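Local coordinates for protein rhamnonate dehydratase (PDB 3FXG) that probably dehydrates L-rhamnonate to 2-keto-3-deoxy-L-rhamnonate, as a magnesium-binding member of the enolase superfamily, at residues Ile14-Ile19 and Ile398-Leu403; Val22-Asp27 and Phe360-Ile365; Gly184-Pro189 and Val203-Lys208; Glu197-Asn202 and Val229-Glu234. All blocks are in the same frame, centred on the assembly; numbering follows the deposited sequence.

The four contacts fall into two pairs; contact 1 lies across the chain's centre from contacts 3 and 4. Contacts 1 and 2 lie at the N-terminal sheet and touch each other: Ile19 CD1 of contact 1 rests on Leu363 CD2 of contact 2 at 3.8 Å. Contacts 3 and 4 belong to the barrel domain and share helix 195-213; their centres are 12 Å apart, and Leu188 meets Asn202 between them. The centres of contacts 1 and 4 are 45 Å apart. The magnesium ion, bound by Asp222, Glu248 and Glu275, lies near contact 3, about 9 Å from the side chain of Pro187. Along the chain, both barrel contacts are nested inside the loops closed by contacts 1 and 2.

Contact 1: residues Ile14-Ile19 and Ile398-Leu403; sequences IRSFII and IPSDYL
Ile18 and Tyr402 meet at about a right angle: CD1 of Ile18 reaches the edge of the phenol, near the ring plane, 3.6 Å from Tyr402 CE2 and tight against the hydroxyl. Ile18 chi1 (-65°) puts CG1 beside the backbone N, the extended chi2 (167°) carries CD1 to that edge, and Leu403 CD1 touches the same methyl. Ile18 CB packs on Ile398 CB at 4.2 Å. The opposite face of the sheet carries Phe17 and Pro399, whose side chains cross obliquely, Phe17 CE1 lying 4.0 Å from Pro399 CG. The backbones are antiparallel, and the Ile18-Ile398 pair is hydrogen-bonded both ways, Ile18 N to Ile398 O and Ile398 N to Ile18 O, each 2.8 Å. Beyond Pro399 the strand ends and a short 3-10 turn follows; Ser400 holds the junction: Ser16 OG and Ser400 OG are 2.7 Å apart, and Ser400 N gives a weak bond to Ser16 O. Ser16 OG also bonds His94. Strand 397-399 thus edges, within this chain, the four-stranded antiparallel sheet of 11-19, 66-73 and 78-84, joining the C-terminal end to the N-terminal sheet; helix 86-101 packs on Ser16 and Ile18, and Leu403 meets Leu403 of a second subunit.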
loop_
_atom_site.group_PDB
_atom_site.type_symbol
_atom_site.label_atom_id
_atom_site.label_comp_id
_atom_site.label_asym_id
_atom_site.label_seq_id
_atom_site.Cartn_x
_atom_site.Cartn_y
_atom_site.Cartn_z
ATOM N N ILE A 14 13.064 -23.255 -44.517
ATOM C CA ILE A 14 13.607 -22.074 -43.869
ATOM C C ILE A 14 15.119 -22.090 -44.048
ATOM O O ILE A 14 15.768 -23.122 -43.870
ATOM C CB ILE A 14 13.253 -22.025 -42.359
ATOM C CG1 ILE A 14 13.850 -20.764 -41.728
ATOM C CG2 ILE A 14 13.765 -23.266 -41.655
ATOM C CD1 ILE A 14 13.295 -20.442 -40.346
ATOM N N ARG A 15 15.670 -20.946 -44.430
ATOM C CA ARG A 15 17.103 -20.815 -44.643
ATOM C C ARG A 15 17.609 -19.618 -43.844
ATOM O O ARG A 15 16.874 -18.658 -43.627
ATOM C CB ARG A 15 17.394 -20.600 -46.134
ATOM C CG ARG A 15 16.971 -21.749 -47.049
ATOM C CD ARG A 15 17.246 -21.418 -48.517
ATOM N NE ARG A 15 16.335 -20.404 -49.053
ATOM C CZ ARG A 15 15.125 -20.665 -49.548
ATOM N NH1 ARG A 15 14.670 -21.911 -49.582
ATOM N NH2 ARG A 15 14.367 -19.678 -50.012
ATOM N N SER A 16 18.857 -19.680 -43.391
ATOM C CA SER A 16 19.431 -18.568 -42.644
ATOM C C SER A 16 20.817 -18.269 -43.185
ATOM O O SER A 16 21.529 -19.169 -43.638
ATOM C CB SER A 16 19.506 -18.885 -41.143
ATOM O OG SER A 16 20.429 -19.920 -40.871
ATOM N N PHE A 17 21.187 -16.996 -43.141
ATOM C CA PHE A 17 22.477 -16.547 -43.641
ATOM C C PHE A 17 23.093 -15.535 -42.698
ATOM O O PHE A 17 22.386 -14.775 -42.035
ATOM C CB PHE A 17 22.307 -15.867 -45.002
ATOM C CG PHE A 17 21.676 -16.733 -46.045
ATOM C CD1 PHE A 17 22.459 -17.533 -46.869
ATOM C CD2 PHE A 17 20.292 -16.758 -46.199
ATOM C CE1 PHE A 17 21.874 -18.347 -47.836
ATOM C CE2 PHE A 17 19.696 -17.568 -47.162
ATOM C CZ PHE A 17 20.490 -18.365 -47.981
ATOM N N ILE A 18 24.417 -15.527 -42.644
ATOM C CA ILE A 18 25.136 -14.559 -41.833
ATOM C C ILE A 18 25.530 -13.479 -42.834
ATOM O O ILE A 18 25.953 -13.791 -43.947
ATOM C CB ILE A 18 26.404 -15.169 -41.223
ATOM C CG1 ILE A 18 26.013 -16.269 -40.233
ATOM C CG2 ILE A 18 27.230 -14.083 -40.545
ATOM C CD1 ILE A 18 27.162 -17.139 -39.803
ATOM N N ILE A 19 25.365 -12.216 -42.462
ATOM C CA ILE A 19 25.720 -11.135 -43.367
ATOM C C ILE A 19 27.193 -10.792 -43.183
ATOM O O ILE A 19 27.600 -10.309 -42.130
ATOM C CB ILE A 19 24.839 -9.896 -43.109
ATOM C CG1 ILE A 19 23.363 -10.299 -43.204
ATOM C CG2 ILE A 19 25.144 -8.811 -44.134
ATOM C CD1 ILE A 19 22.393 -9.193 -42.860
ATOM N N ILE A 398 26.370 -15.376 -46.275
ATOM C CA ILE A 398 27.065 -16.601 -45.918
ATOM C C ILE A 398 26.107 -17.657 -45.379
ATOM O O ILE A 398 25.531 -17.486 -44.305
ATOM C CB ILE A 398 28.130 -16.315 -44.840
ATOM C CG1 ILE A 398 29.050 -15.188 -45.312
ATOM C CG2 ILE A 398 28.927 -17.569 -44.547
ATOM C CD1 ILE A 398 30.000 -14.688 -44.246
ATOM N N PRO A 399 25.917 -18.761 -46.121
ATOM C CA PRO A 399 25.016 -19.820 -45.657
ATOM C C PRO A 399 25.489 -20.272 -44.273
ATOM O O PRO A 399 26.691 -20.373 -44.031
ATOM C CB PRO A 399 25.192 -20.907 -46.714
ATOM C CG PRO A 399 25.488 -20.117 -47.952
ATOM C CD PRO A 399 26.470 -19.088 -47.446
ATOM N N SER A 400 24.551 -20.534 -43.370
ATOM C CA SER A 400 24.905 -20.945 -42.014
ATOM C C SER A 400 25.325 -22.409 -41.908
ATOM O O SER A 400 25.659 -22.885 -40.823
ATOM C CB SER A 400 23.730 -20.678 -41.070
ATOM O OG SER A 400 22.578 -21.390 -41.482
ATOM N N ASP A 401 25.319 -23.105 -43.043
ATOM C CA ASP A 401 25.681 -24.522 -43.119
ATOM C C ASP A 401 26.957 -24.926 -42.376
ATOM O O ASP A 401 26.994 -25.967 -41.721
ATOM C CB ASP A 401 25.816 -24.937 -44.589
ATOM C CG ASP A 401 24.499 -24.859 -45.346
ATOM O OD1 ASP A 401 23.750 -23.876 -45.161
ATOM O OD2 ASP A 401 24.220 -25.779 -46.141
ATOM N N TYR A 402 28.002 -24.110 -42.480
ATOM C CA TYR A 402 29.273 -24.426 -41.836
ATOM C C TYR A 402 29.171 -24.619 -40.324
ATOM O O TYR A 402 29.950 -25.367 -39.736
ATOM C CB TYR A 402 30.308 -23.337 -42.152
ATOM C CG TYR A 402 30.152 -22.057 -41.360
ATOM C CD1 TYR A 402 30.863 -21.857 -40.174
ATOM C CD2 TYR A 402 29.298 -21.044 -41.793
ATOM C CE1 TYR A 402 30.730 -20.677 -39.443
ATOM C CE2 TYR A 402 29.158 -19.861 -41.068
ATOM C CZ TYR A 402 29.874 -19.684 -39.897
ATOM O OH TYR A 402 29.736 -18.519 -39.178
ATOM N N LEU A 403 28.206 -23.950 -39.700
ATOM C CA LEU A 403 28.019 -24.041 -38.256
ATOM C C LEU A 403 27.574 -25.424 -37.787
ATOM O O LEU A 403 27.650 -25.738 -36.596
ATOM C CB LEU A 403 26.996 -22.997 -37.798
ATOM C CG LEU A 403 27.428 -21.532 -37.873
ATOM C CD1 LEU A 403 26.218 -20.628 -37.684
ATOM C CD2 LEU A 403 28.484 -21.255 -36.810
#

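Contact 2: residues Val22-Asp27 and Phe360-Ile365; sequences VGSGGD and FGDLFI
Gly25 and Phe360 join two irregular loops, one following the first strand of the N-terminal capping domain and probably equivalent to the start of the active-site loop there in enolase-superfamily relatives, the other from the barrel domain. Gly25 N donates to Phe360 O at 3.1 Å with an N-H...O angle of 156°, but it approaches from above the carbonyl plane, 49° out of it. Ser24 CA adds a CH...O contact of 3.4 Å to Phe360 O, and Leu363 N gives that oxygen a weak bond, so several donors gather round it. Gly361, with no side chain, lets Gly23 O come within 3.3 Å of its CA. The ring of Phe360 turns an edge to Gly25 O, which lies in its plane 3.4 Å from Phe360 CD1. Leu363 CD2 backs Gly25 CA at 4.0 Å. Further out, Thr82 OG1 takes the N-H of Gly26, Glu367 takes that of Phe360, and Asn390 ND2 bonds the backbone O of Asp362. Strand 78-84 lies against both Phe360 and Leu363. One water closes the outer end, donating to Gly23 O at 2.8 Å and accepting from Asp362 N at 2.9 Å.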
loop_
_atom_site.group_PDB
_atom_site.type_symbol
_atom_site.label_atom_id
_atom_site.label_comp_id
_atom_site.label_asym_id
_atom_site.label_seq_id
_atom_site.Cartn_x
_atom_site.Cartn_y
_atom_site.Cartn_z
ATOM N N VAL A 22 30.572 -5.493 -42.604
ATOM C CA VAL A 22 29.895 -4.632 -41.640
ATOM C C VAL A 22 28.983 -3.642 -42.360
ATOM O O VAL A 22 28.974 -3.574 -43.591
ATOM C CB VAL A 22 30.915 -3.824 -40.791
ATOM C CG1 VAL A 22 31.909 -4.767 -40.124
ATOM C CG2 VAL A 22 31.643 -2.814 -41.665
ATOM N N GLY A 23 28.214 -2.884 -41.585
ATOM C CA GLY A 23 27.326 -1.885 -42.156
ATOM C C GLY A 23 26.136 -2.379 -42.962
ATOM O O GLY A 23 25.556 -1.614 -43.731
ATOM N N SER A 24 25.764 -3.644 -42.804
ATOM C CA SER A 24 24.618 -4.182 -43.532
ATOM C C SER A 24 23.901 -5.231 -42.693
ATOM O O SER A 24 24.525 -6.152 -42.168
ATOM C CB SER A 24 25.065 -4.790 -44.866
ATOM O OG SER A 24 25.980 -5.851 -44.661
ATOM N N GLY A 25 22.588 -5.089 -42.570
ATOM C CA GLY A 25 21.822 -6.032 -41.778
ATOM C C GLY A 25 21.257 -5.372 -40.535
ATOM O O GLY A 25 21.487 -4.184 -40.292
ATOM N N GLY A 26 20.533 -6.153 -39.739
ATOM C CA GLY A 26 19.909 -5.635 -38.535
ATOM C C GLY A 26 20.781 -5.165 -37.381
ATOM O O GLY A 26 20.287 -4.458 -36.500
ATOM N N ASP A 27 22.057 -5.541 -37.356
ATOM C CA ASP A 27 22.925 -5.116 -36.255
ATOM C C ASP A 27 23.396 -3.674 -36.437
ATOM O O ASP A 27 24.405 -3.415 -37.095
ATOM C CB ASP A 27 24.139 -6.041 -36.132
ATOM C CG ASP A 27 24.907 -5.827 -34.835
ATOM O OD1 ASP A 27 24.679 -4.790 -34.169
ATOM O OD2 ASP A 27 25.744 -6.691 -34.487
ATOM N N PHE A 360 19.584 -0.635 -42.824
ATOM C CA PHE A 360 20.198 -1.938 -43.045
ATOM C C PHE A 360 21.296 -1.901 -44.104
ATOM O O PHE A 360 21.688 -2.937 -44.643
ATOM C CB PHE A 360 19.123 -2.963 -43.428
ATOM C CG PHE A 360 18.019 -3.090 -42.413
ATOM C CD1 PHE A 360 18.308 -3.350 -41.075
ATOM C CD2 PHE A 360 16.688 -2.951 -42.791
ATOM C CE1 PHE A 360 17.288 -3.471 -40.129
ATOM C CE2 PHE A 360 15.659 -3.068 -41.853
ATOM C CZ PHE A 360 15.960 -3.329 -40.519
ATOM N N GLY A 361 21.795 -0.703 -44.397
ATOM C CA GLY A 361 22.861 -0.566 -45.374
ATOM C C GLY A 361 22.512 -0.995 -46.787
ATOM O O GLY A 361 21.407 -0.737 -47.266
ATOM N N ASP A 362 23.451 -1.664 -47.455
ATOM C CA ASP A 362 23.241 -2.105 -48.830
ATOM C C ASP A 362 22.614 -3.490 -48.976
ATOM O O ASP A 362 22.637 -4.073 -50.059
ATOM C CB ASP A 362 24.566 -2.052 -49.598
ATOM C CG ASP A 362 25.570 -3.084 -49.116
ATOM O OD1 ASP A 362 25.404 -3.611 -47.995
ATOM O OD2 ASP A 362 26.535 -3.359 -49.859
ATOM N N LEU A 363 22.045 -4.014 -47.894
ATOM C CA LEU A 363 21.409 -5.328 -47.947
ATOM C C LEU A 363 20.185 -5.270 -48.862
ATOM O O LEU A 363 19.907 -6.210 -49.603
ATOM C CB LEU A 363 20.983 -5.776 -46.546
ATOM C CG LEU A 363 20.244 -7.117 -46.449
ATOM C CD1 LEU A 363 21.111 -8.232 -47.004
ATOM C CD2 LEU A 363 19.886 -7.397 -44.998
ATOM N N PHE A 364 19.459 -4.158 -48.799
ATOM C CA PHE A 364 18.264 -3.964 -49.616
ATOM C C PHE A 364 18.484 -2.806 -50.585
ATOM O O PHE A 364 19.355 -1.963 -50.363
ATOM C CB PHE A 364 17.060 -3.673 -48.714
ATOM C CG PHE A 364 16.836 -4.722 -47.660
ATOM C CD1 PHE A 364 16.498 -6.022 -48.016
ATOM C CD2 PHE A 364 16.993 -4.416 -46.312
ATOM C CE1 PHE A 364 16.319 -7.007 -47.046
ATOM C CE2 PHE A 364 16.818 -5.395 -45.332
ATOM C CZ PHE A 364 16.481 -6.691 -45.701
ATOM N N ILE A 365 17.693 -2.759 -51.651
ATOM C CA ILE A 365 17.840 -1.698 -52.644
ATOM C C ILE A 365 16.754 -0.626 -52.593
ATOM O O ILE A 365 16.890 0.425 -53.222
ATOM C CB ILE A 365 17.847 -2.274 -54.076
ATOM C CG1 ILE A 365 16.500 -2.924 -54.380
ATOM C CG2 ILE A 365 18.958 -3.296 -54.229
ATOM C CD1 ILE A 365 16.422 -3.577 -55.749
HETATM O O HOH W 1 26.145 -1.201 -46.397
#

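Contact 3: residues Gly184-Pro189 and Val203-Lys208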
loop_
_atom_site.group_PDB
_atom_site.type_symbol
_atom_site.label_atom_id
_atom_site.label_comp_id
_atom_site.label_asym_id
_atom_site.label_seq_id
_atom_site.Cartn_x
_atom_site.Cartn_y
_atom_site.Cartn_z
ATOM N N GLY A 184 15.455 16.052 -31.860
ATOM C CA GLY A 184 16.746 15.392 -31.941
ATOM C C GLY A 184 17.137 14.740 -30.629
ATOM O O GLY A 184 17.033 15.364 -29.578
ATOM N N LYS A 185 17.577 13.484 -30.684
ATOM C CA LYS A 185 17.996 12.769 -29.478
ATOM C C LYS A 185 19.501 12.549 -29.524
ATOM O O LYS A 185 20.017 11.912 -30.443
ATOM C CB LYS A 185 17.285 11.417 -29.364
ATOM C CG LYS A 185 17.547 10.696 -28.040
ATOM C CD LYS A 185 16.648 9.461 -27.865
ATOM C CE LYS A 185 16.977 8.375 -28.878
ATOM N NZ LYS A 185 16.058 7.202 -28.761
ATOM N N VAL A 186 20.201 13.073 -28.524
ATOM C CA VAL A 186 21.651 12.955 -28.463
ATOM C C VAL A 186 22.118 11.949 -27.410
ATOM O O VAL A 186 21.436 11.708 -26.414
ATOM C CB VAL A 186 22.297 14.334 -28.168
ATOM C CG1 VAL A 186 21.941 15.321 -29.275
ATOM C CG2 VAL A 186 21.814 14.864 -26.831
ATOM N N PRO A 187 23.284 11.331 -27.632
ATOM C CA PRO A 187 23.803 10.358 -26.668
ATOM C C PRO A 187 24.596 11.040 -25.548
ATOM O O PRO A 187 25.449 11.891 -25.809
ATOM C CB PRO A 187 24.668 9.448 -27.536
ATOM C CG PRO A 187 25.221 10.398 -28.554
ATOM C CD PRO A 187 24.047 11.292 -28.895
ATOM N N LEU A 188 24.291 10.676 -24.303
ATOM C CA LEU A 188 24.978 11.233 -23.141
ATOM C C LEU A 188 26.412 10.722 -23.200
ATOM O O LEU A 188 26.643 9.518 -23.280
ATOM C CB LEU A 188 24.308 10.757 -21.852
ATOM C CG LEU A 188 24.786 11.425 -20.563
ATOM C CD1 LEU A 188 24.239 12.845 -20.502
ATOM C CD2 LEU A 188 24.304 10.625 -19.362
ATOM N N PRO A 189 27.395 11.633 -23.154
ATOM C CA PRO A 189 28.812 11.270 -23.217
ATOM C C PRO A 189 29.513 10.613 -22.027
ATOM O O PRO A 189 30.347 9.729 -22.225
ATOM C CB PRO A 189 29.477 12.589 -23.609
ATOM C CG PRO A 189 28.637 13.597 -22.897
ATOM C CD PRO A 189 27.226 13.098 -23.163
ATOM N N VAL A 203 26.409 18.212 -18.555
ATOM C CA VAL A 203 25.547 19.386 -18.562
ATOM C C VAL A 203 25.972 20.368 -19.649
ATOM O O VAL A 203 25.134 20.878 -20.396
ATOM C CB VAL A 203 25.570 20.103 -17.191
ATOM C CG1 VAL A 203 24.751 21.392 -17.258
ATOM C CG2 VAL A 203 25.010 19.179 -16.113
ATOM N N GLU A 204 27.274 20.629 -19.731
ATOM C CA GLU A 204 27.813 21.553 -20.728
ATOM C C GLU A 204 27.523 21.048 -22.136
ATOM O O GLU A 204 27.222 21.828 -23.039
ATOM C CB GLU A 204 29.324 21.714 -20.527
ATOM C CG GLU A 204 30.021 22.577 -21.577
ATOM C CD GLU A 204 29.311 23.899 -21.828
ATOM O OE1 GLU A 204 28.725 24.461 -20.877
ATOM O OE2 GLU A 204 29.353 24.383 -22.978
ATOM N N PHE A 205 27.621 19.734 -22.307
ATOM C CA PHE A 205 27.367 19.080 -23.588
ATOM C C PHE A 205 25.942 19.354 -24.058
ATOM O O PHE A 205 25.712 19.740 -25.211
ATOM C CB PHE A 205 27.575 17.572 -23.434
ATOM C CG PHE A 205 27.179 16.768 -24.639
ATOM C CD1 PHE A 205 27.993 16.730 -25.768
ATOM C CD2 PHE A 205 26.005 16.020 -24.633
ATOM C CE1 PHE A 205 27.646 15.951 -26.873
ATOM C CE2 PHE A 205 25.649 15.239 -25.730
ATOM C CZ PHE A 205 26.471 15.202 -26.853
ATOM N N LEU A 206 24.987 19.142 -23.158
ATOM C CA LEU A 206 23.581 19.358 -23.466
ATOM C C LEU A 206 23.268 20.842 -23.645
ATOM O O LEU A 206 22.451 21.212 -24.487
ATOM C CB LEU A 206 22.705 18.752 -22.359
ATOM C CG LEU A 206 22.809 17.227 -22.216
ATOM C CD1 LEU A 206 21.947 16.750 -21.049
ATOM C CD2 LEU A 206 22.368 16.553 -23.516
ATOM N N ARG A 207 23.924 21.691 -22.863
ATOM C CA ARG A 207 23.706 23.131 -22.961
ATOM C C ARG A 207 24.122 23.625 -24.344
ATOM O O ARG A 207 23.452 24.466 -24.943
ATOM C CB ARG A 207 24.524 23.873 -21.903
ATOM C CG ARG A 207 24.248 25.367 -21.856
ATOM C CD ARG A 207 25.441 26.131 -21.303
ATOM N NE ARG A 207 26.587 26.066 -22.210
ATOM C CZ ARG A 207 26.626 26.632 -23.415
ATOM N NH1 ARG A 207 25.582 27.314 -23.871
ATOM N NH2 ARG A 207 27.712 26.513 -24.167
ATOM N N LYS A 208 25.235 23.094 -24.841
ATOM C CA LYS A 208 25.756 23.474 -26.147
ATOM C C LYS A 208 24.750 23.151 -27.245
ATOM O O LYS A 208 24.529 23.948 -28.157
ATOM C CB LYS A 208 27.077 22.746 -26.415
ATOM C CG LYS A 208 27.741 23.136 -27.727
ATOM C CD LYS A 208 29.124 22.512 -27.882
ATOM C CE LYS A 208 30.132 23.101 -26.898
ATOM N NZ LYS A 208 29.825 22.785 -25.472
#
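Within the beta-alpha-beta unit of strand 184-187, helix 195-213 and strand 219-222, Val186 and Pro189 receive the inward side chains of the helix, Phe205 and Leu206. Pro189 CD sits over one face of the Phe205 ring in a CH-pi contact, 3.9 Å from the ring centroid and 28° off the normal; Pro189 CG lies above the same ring, offset toward the rim near Phe205 CG. Phe205 CG, anti to the backbone N (chi1 173°), starts the ring toward the strand. Next to CD2, Phe205 CE2 comes within 3.4 Å of Pro187 O and 4.0 Å of Val186 CG2. The same methyl, Val186 CG2, packs on Leu206 CD2 at 3.8 Å, touching both helix residues. His209, one turn on, meets Phe205 edge-to-face. On another flank of the helix Glu204 is gripped side-on by Arg207, NE to OE1 and NH2 to OE2, and OE2 also takes Lys208 NZ on its anti side. In the neighbouring strand position Lys185 sends its ammonium to Glu248, a magnesium ligand, and to Glu345. Strand 184-187 and the helical segment 203-208 run nearly antiparallel, 154° with axes 10.5 Å apart, the packing of an outer helix on the sheet of a TIM-type barrel.

Contact 4: residues Glu197-Asn202 and Val229-Glu234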
loop_
_atom_site.group_PDB
_atom_site.type_symbol
_atom_site.label_atom_id
_atom_site.label_comp_id
_atom_site.label_asym_id
_atom_site.label_seq_id
_atom_site.Cartn_x
_atom_site.Cartn_y
_atom_site.Cartn_z
ATOM N N GLU A 197 32.866 15.807 -12.219
ATOM C CA GLU A 197 33.500 16.414 -13.381
ATOM C C GLU A 197 32.739 15.932 -14.608
ATOM O O GLU A 197 32.377 16.722 -15.478
ATOM C CB GLU A 197 34.971 16.002 -13.484
ATOM C CG GLU A 197 35.657 16.535 -14.739
ATOM C CD GLU A 197 37.134 16.192 -14.800
ATOM O OE1 GLU A 197 37.903 16.699 -13.952
ATOM O OE2 GLU A 197 37.525 15.413 -15.695
ATOM N N GLY A 198 32.493 14.626 -14.662
ATOM C CA GLY A 198 31.758 14.060 -15.777
ATOM C C GLY A 198 30.362 14.654 -15.856
ATOM O O GLY A 198 29.844 14.896 -16.948
ATOM N N LEU A 199 29.753 14.905 -14.700
ATOM C CA LEU A 199 28.409 15.471 -14.661
ATOM C C LEU A 199 28.420 16.885 -15.220
ATOM O O LEU A 199 27.542 17.258 -15.999
ATOM C CB LEU A 199 27.865 15.471 -13.225
ATOM C CG LEU A 199 26.382 15.823 -13.041
ATOM C CD1 LEU A 199 25.896 15.309 -11.695
ATOM C CD2 LEU A 199 26.179 17.321 -13.146
ATOM N N ARG A 200 29.416 17.677 -14.829
ATOM C CA ARG A 200 29.500 19.040 -15.333
ATOM C C ARG A 200 29.682 19.007 -16.847
ATOM O O ARG A 200 29.087 19.805 -17.569
ATOM C CB ARG A 200 30.661 19.796 -14.676
ATOM C CG ARG A 200 30.400 20.193 -13.225
ATOM C CD ARG A 200 31.405 21.234 -12.749
ATOM N NE ARG A 200 32.759 20.701 -12.661
ATOM C CZ ARG A 200 33.197 19.927 -11.672
ATOM N NH1 ARG A 200 34.448 19.485 -11.682
ATOM N NH2 ARG A 200 32.389 19.606 -10.669
ATOM N N LYS A 201 30.494 18.070 -17.324
ATOM C CA LYS A 201 30.736 17.932 -18.755
ATOM C C LYS A 201 29.462 17.517 -19.484
ATOM O O LYS A 201 29.193 17.989 -20.591
ATOM C CB LYS A 201 31.859 16.920 -18.998
ATOM C CG LYS A 201 33.224 17.441 -18.543
ATOM C CD LYS A 201 34.256 16.334 -18.384
ATOM C CE LYS A 201 34.671 15.737 -19.712
ATOM N NZ LYS A 201 35.692 14.667 -19.512
ATOM N N ASN A 202 28.676 16.637 -18.869
ATOM C CA ASN A 202 27.419 16.206 -19.476
ATOM C C ASN A 202 26.485 17.404 -19.610
ATOM O O ASN A 202 25.845 17.592 -20.641
ATOM C CB ASN A 202 26.730 15.136 -18.622
ATOM C CG ASN A 202 27.221 13.736 -18.927
ATOM O OD1 ASN A 202 27.585 13.431 -20.062
ATOM N ND2 ASN A 202 27.208 12.868 -17.919
ATOM N N VAL A 229 20.006 5.482 -10.211
ATOM C CA VAL A 229 19.003 6.387 -9.662
ATOM C C VAL A 229 19.514 7.729 -9.156
ATOM O O VAL A 229 19.017 8.778 -9.578
ATOM C CB VAL A 229 18.188 5.697 -8.541
ATOM C CG1 VAL A 229 17.238 6.696 -7.889
ATOM C CG2 VAL A 229 17.390 4.539 -9.130
ATOM N N SER A 230 20.493 7.709 -8.255
ATOM C CA SER A 230 21.028 8.952 -7.705
ATOM C C SER A 230 21.635 9.864 -8.764
ATOM O O SER A 230 21.372 11.069 -8.778
ATOM C CB SER A 230 22.089 8.658 -6.638
ATOM O OG SER A 230 21.512 8.036 -5.504
ATOM N N TYR A 231 22.452 9.294 -9.643
ATOM C CA TYR A 231 23.094 10.091 -10.682
ATOM C C TYR A 231 22.063 10.699 -11.628
ATOM O O TYR A 231 22.157 11.875 -11.991
ATOM C CB TYR A 231 24.087 9.245 -11.478
ATOM C CG TYR A 231 24.943 10.066 -12.414
ATOM C CD1 TYR A 231 26.113 10.680 -11.965
ATOM C CD2 TYR A 231 24.566 10.259 -13.743
ATOM C CE1 TYR A 231 26.891 11.463 -12.820
ATOM C CE2 TYR A 231 25.328 11.041 -14.602
ATOM C CZ TYR A 231 26.490 11.639 -14.136
ATOM O OH TYR A 231 27.248 12.402 -14.990
ATOM N N THR A 232 21.081 9.899 -12.026
ATOM C CA THR A 232 20.032 10.375 -12.920
ATOM C C THR A 232 19.310 11.557 -12.286
ATOM O O THR A 232 19.084 12.581 -12.931
ATOM C CB THR A 232 18.999 9.269 -13.219
ATOM O OG1 THR A 232 19.642 8.190 -13.909
ATOM C CG2 THR A 232 17.869 9.810 -14.088
ATOM N N ILE A 233 18.952 11.413 -11.014
ATOM C CA ILE A 233 18.257 12.477 -10.304
ATOM C C ILE A 233 19.081 13.762 -10.251
ATOM O O ILE A 233 18.547 14.853 -10.457
ATOM C CB ILE A 233 17.876 12.020 -8.866
ATOM C CG1 ILE A 233 16.726 11.006 -8.947
ATOM C CG2 ILE A 233 17.463 13.214 -8.013
ATOM C CD1 ILE A 233 16.292 10.434 -7.604
ATOM N N GLU A 234 20.381 13.642 -9.993
ATOM C CA GLU A 234 21.224 14.832 -9.931
ATOM C C GLU A 234 21.439 15.466 -11.305
ATOM O O GLU A 234 21.431 16.688 -11.432
ATOM C CB GLU A 234 22.581 14.511 -9.291
ATOM C CG GLU A 234 23.545 15.699 -9.325
ATOM C CD GLU A 234 24.759 15.524 -8.433
ATOM O OE1 GLU A 234 25.282 14.395 -8.336
ATOM O OE2 GLU A 234 25.205 16.531 -7.839
#
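Tyr231 and Asn202 present their flat groups steeply to each other, amide and ring planes 78° apart, with Asn202 ND2 at the ring's edge, near its plane. There Asn202 ND2 donates to Tyr231 OH at 3.0 Å; the bond is bent, 133° at the hydrogen, although the hydroxyl lies close to the amide plane. The stronger partner of this amide nitrogen is the carbonyl of Phe190, so the phenol shares it with the backbone of the preceding loop. Obliquely to the same ring, Leu199 CD1 stands 4.1 Å from Tyr231 CE1. The phenol slides past Leu199 in the opposite direction, and its tip reaches the helix backbone, Tyr231 OH lying 3.3 Å from Leu199 CA. Tyr231 CG is anti to the backbone N, which starts the ring on its way across to the other helix. Leu199 CD1 also packs on Glu234 from CG, 3.4 Å away, to the carboxylate, whose OE1 also makes a long, weak ion pair with Lys270 of a third subunit. Pro192 touches Tyr231 as well, and Ser230 OG bonds Asp293 of that same third subunit. The axes of the two helical segments pass 11.7 Å apart at a crossing angle of -42°, which is the way successive outer helices of a TIM-type barrel pack side by side around its strands.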